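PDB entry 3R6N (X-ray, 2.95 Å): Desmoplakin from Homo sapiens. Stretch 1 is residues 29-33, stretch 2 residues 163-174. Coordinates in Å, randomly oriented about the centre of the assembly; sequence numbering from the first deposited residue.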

# COMPACT_ATOMS: atom_id res chain seq x y z
N ALA A 29 33.49 -36.04 12.42
CA ALA A 29 32.31 -35.74 11.63
C ALA A 29 32.24 -34.26 11.31
O ALA A 29 32.50 -33.42 12.17
N TRP A 30 31.91 -33.93 10.06
CA TRP A 30 31.79 -32.54 9.64
C TRP A 30 30.41 -31.98 9.97
O TRP A 30 29.39 -32.52 9.54
N GLY A 31 30.38 -30.90 10.74
CA GLY A 31 29.12 -30.29 11.13
C GLY A 31 29.22 -28.79 11.27
O GLY A 31 30.31 -28.25 11.46
N VAL A 32 28.08 -28.12 11.16
CA VAL A 32 28.04 -26.66 11.26
C VAL A 32 27.69 -26.19 12.66
O VAL A 32 27.56 -25.00 12.91
N ASP A 33 27.52 -27.14 13.58
CA ASP A 33 27.31 -26.81 14.98
C ASP A 33 28.57 -26.18 15.55
O ASP A 33 29.49 -26.89 15.93
N GLN A 163 37.30 -28.29 -3.17
CA GLN A 163 36.82 -29.53 -2.58
C GLN A 163 37.04 -29.61 -1.07
O GLN A 163 37.69 -30.53 -0.57
N HIS A 164 36.51 -28.63 -0.35
CA HIS A 164 36.54 -28.65 1.11
C HIS A 164 35.76 -29.87 1.59
O HIS A 164 34.63 -30.12 1.15
N PRO A 165 36.36 -30.65 2.51
CA PRO A 165 35.72 -31.87 3.02
C PRO A 165 34.28 -31.65 3.50
O PRO A 165 33.52 -32.61 3.62
N ALA A 166 33.91 -30.40 3.78
CA ALA A 166 32.56 -30.12 4.24
C ALA A 166 31.76 -29.29 3.24
O ALA A 166 30.78 -28.65 3.61
N SER A 167 32.16 -29.31 1.98
CA SER A 167 31.51 -28.50 0.95
C SER A 167 30.00 -28.59 1.01
O SER A 167 29.32 -27.58 1.18
N ASP A 168 29.47 -29.80 0.88
CA ASP A 168 28.03 -30.02 0.86
C ASP A 168 27.35 -29.43 2.09
O ASP A 168 26.24 -28.93 2.00
N LYS A 169 28.03 -29.49 3.23
CA LYS A 169 27.44 -29.04 4.48
C LYS A 169 27.42 -27.52 4.63
O LYS A 169 26.55 -26.98 5.31
N ILE A 170 28.37 -26.84 4.00
CA ILE A 170 28.35 -25.39 4.04
C ILE A 170 27.42 -24.81 2.97
O ILE A 170 26.74 -23.82 3.21
N GLU A 171 27.38 -25.43 1.79
CA GLU A 171 26.44 -25.00 0.77
C GLU A 171 25.02 -25.11 1.30
O GLU A 171 24.13 -24.37 0.88
N ALA A 172 24.81 -26.04 2.22
CA ALA A 172 23.49 -26.22 2.83
C ALA A 172 23.19 -25.07 3.78
O ALA A 172 22.07 -24.58 3.84
N TYR A 173 24.21 -24.66 4.53
CA TYR A 173 24.06 -23.56 5.47
C TYR A 173 23.80 -22.27 4.70
O TYR A 173 22.97 -21.45 5.10
N MET A 174 24.52 -22.09 3.59
CA MET A 174 24.33 -20.93 2.73
C MET A 174 22.93 -20.94 2.13
O MET A 174 22.30 -19.89 2.01

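The contact between these two stretches, far apart in one chain, joins a segment without regular secondary structure to a turn and the first two coils of a helix. Together they bury 389 Å², and three residues, Trp30, Val32 and Lys169, account for most of it.

Trp30 contributes the largest share. Its CA-to-CB bond points toward the second stretch, and with chi1 at m (-68°) and chi2 at 112° the indole lies over the type I turn that runs from His164 to Ser167. Pro165, one of the two central residues of that turn, packs closely against it: Trp30 NE1 comes within 3.3 Å of Pro165 CB, and Trp30 CZ2 within 3.4 Å of Pro165 CG. Proline suits this place because its fixed phi fits the turn while its compact ring, here with a C-gamma endo pucker, offers apolar carbons to the indole. The carbonyl oxygen of Pro165 also lies over one face of the indole. Closer to the backbone, Trp30 CB meets Ala166 CB at 4.0 Å; a small methyl fits here, where Trp30 CA and Ala166 CA are 6.0 Å apart.

His164 also borders the indole. Its CA-to-CB bond points sideways, but chi1 at t (-170°) brings the end of the side chain nearer, and its ring directs an edge toward the face of Trp30. The centroid of the imidazole is 5.8 Å from that of the six-membered ring of Trp30, with the planes at 64°. The imidazole is held in place from within its own turn, where Ala166 N donates a hydrogen bond to His164 ND1 at 2.9 Å; its NE2 is satisfied elsewhere in the structure. Ser167, though outside the contact, reinforces the turn through Ser167 OG, which donates to His164 O at 2.9 Å.

Lys169 supplies the polar link. Its CA-to-CB bond points toward the first stretch, chi1 is m, chi2 lies off the wells at -146°, and chi3 and chi4 are both t, so the outer part of the chain is extended. This reach carries Lys169 NZ to Trp30 O, where it donates a hydrogen bond of 2.7 Å, the one hydrogen bond between the stretches. A long, flexible side chain is well suited to the task, because its methylenes can pack while its ammonium group serves a carbonyl: Lys169 CD lies 4.4 Å from both Trp30 CB and Gly31 CA. Gly31 has no side chain to add.

Val32 extends the contact along the helix. Its CA-to-CB bond points toward the second stretch, with chi1 at m (-55°). Val32 CG1 lies 3.7 Å from Lys169 O and 4.3 Å from Tyr173 CD1, and Val32 CG2 comes closer to the ring, 3.7 Å from Tyr173 CD1. The CA-to-CB bond of Tyr173, one helical turn beyond Lys169, also points toward the first stretch, with chi1 at t (-154°). Its ring carbons give the valine an apolar surface, while its hydroxyl is hydrogen-bonded elsewhere in the structure.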

# COMPACT_ATOMS: atom_id res chain seq x y z
CB ALA A 29 31.06 -36.20 12.35
CB TRP A 30 32.05 -32.41 8.14
CG TRP A 30 33.47 -32.70 7.76
CD1 TRP A 30 33.93 -33.76 7.04
CD2 TRP A 30 34.62 -31.90 8.09
NE1 TRP A 30 35.30 -33.68 6.90
CE2 TRP A 30 35.74 -32.55 7.53
CE3 TRP A 30 34.80 -30.71 8.80
CZ2 TRP A 30 37.03 -32.04 7.66
CZ3 TRP A 30 36.08 -30.21 8.93
CH2 TRP A 30 37.18 -30.88 8.36
CB VAL A 32 27.06 -26.05 10.23
CG1 VAL A 32 27.41 -26.52 8.83
CG2 VAL A 32 25.64 -26.40 10.59
CB ASP A 33 26.94 -28.06 15.79
CG ASP A 33 26.87 -27.78 17.28
OD1 ASP A 33 26.03 -26.96 17.70
OD2 ASP A 33 27.65 -28.40 18.05
CB GLN A 163 37.43 -30.76 -3.25
CG GLN A 163 36.71 -31.21 -4.52
CD GLN A 163 37.37 -30.70 -5.78
OE1 GLN A 163 38.56 -30.91 -5.99
NE2 GLN A 163 36.59 -30.03 -6.63
CB HIS A 164 35.93 -27.37 1.67
CG HIS A 164 36.12 -27.20 3.15
ND1 HIS A 164 35.44 -27.96 4.08
CD2 HIS A 164 36.91 -26.36 3.86
CE1 HIS A 164 35.80 -27.59 5.30
NE2 HIS A 164 36.69 -26.62 5.19
CB PRO A 165 36.63 -32.27 4.19
CG PRO A 165 37.50 -31.09 4.46
CD PRO A 165 37.66 -30.41 3.14
CB ALA A 166 32.60 -29.43 5.59
CB SER A 167 31.99 -28.91 -0.45
OG SER A 167 33.25 -28.35 -0.75
CB ASP A 168 27.72 -31.51 0.74
CG ASP A 168 28.09 -32.29 1.99
OD1 ASP A 168 29.10 -31.94 2.63
OD2 ASP A 168 27.36 -33.24 2.34
CB LYS A 169 28.12 -29.69 5.68
CG LYS A 169 27.94 -31.18 5.72
CD LYS A 169 27.84 -31.71 7.13
CE LYS A 169 27.44 -33.18 7.12
NZ LYS A 169 27.24 -33.72 8.49
CB ILE A 170 29.76 -24.76 3.96
CG1 ILE A 170 30.07 -24.30 2.54
CG2 ILE A 170 30.82 -25.71 4.51
CD1 ILE A 170 31.40 -23.60 2.42
CB GLU A 171 26.59 -25.81 -0.51
CG GLU A 171 27.54 -25.20 -1.53
CD GLU A 171 27.28 -25.70 -2.94
OE1 GLU A 171 26.12 -25.60 -3.41
OE2 GLU A 171 28.24 -26.18 -3.59
CB ALA A 172 23.43 -27.55 3.55
CB TYR A 173 25.31 -23.43 6.33
CG TYR A 173 25.08 -22.78 7.68
CD1 TYR A 173 24.38 -23.45 8.68
CD2 TYR A 173 25.59 -21.53 7.97
CE1 TYR A 173 24.18 -22.87 9.92
CE2 TYR A 173 25.40 -20.94 9.21
CZ TYR A 173 24.69 -21.62 10.18
OH TYR A 173 24.50 -21.04 11.41
CB MET A 174 25.38 -20.91 1.62
CG MET A 174 26.82 -20.93 2.11
SD MET A 174 27.30 -19.47 3.06
CE MET A 174 26.90 -18.16 1.91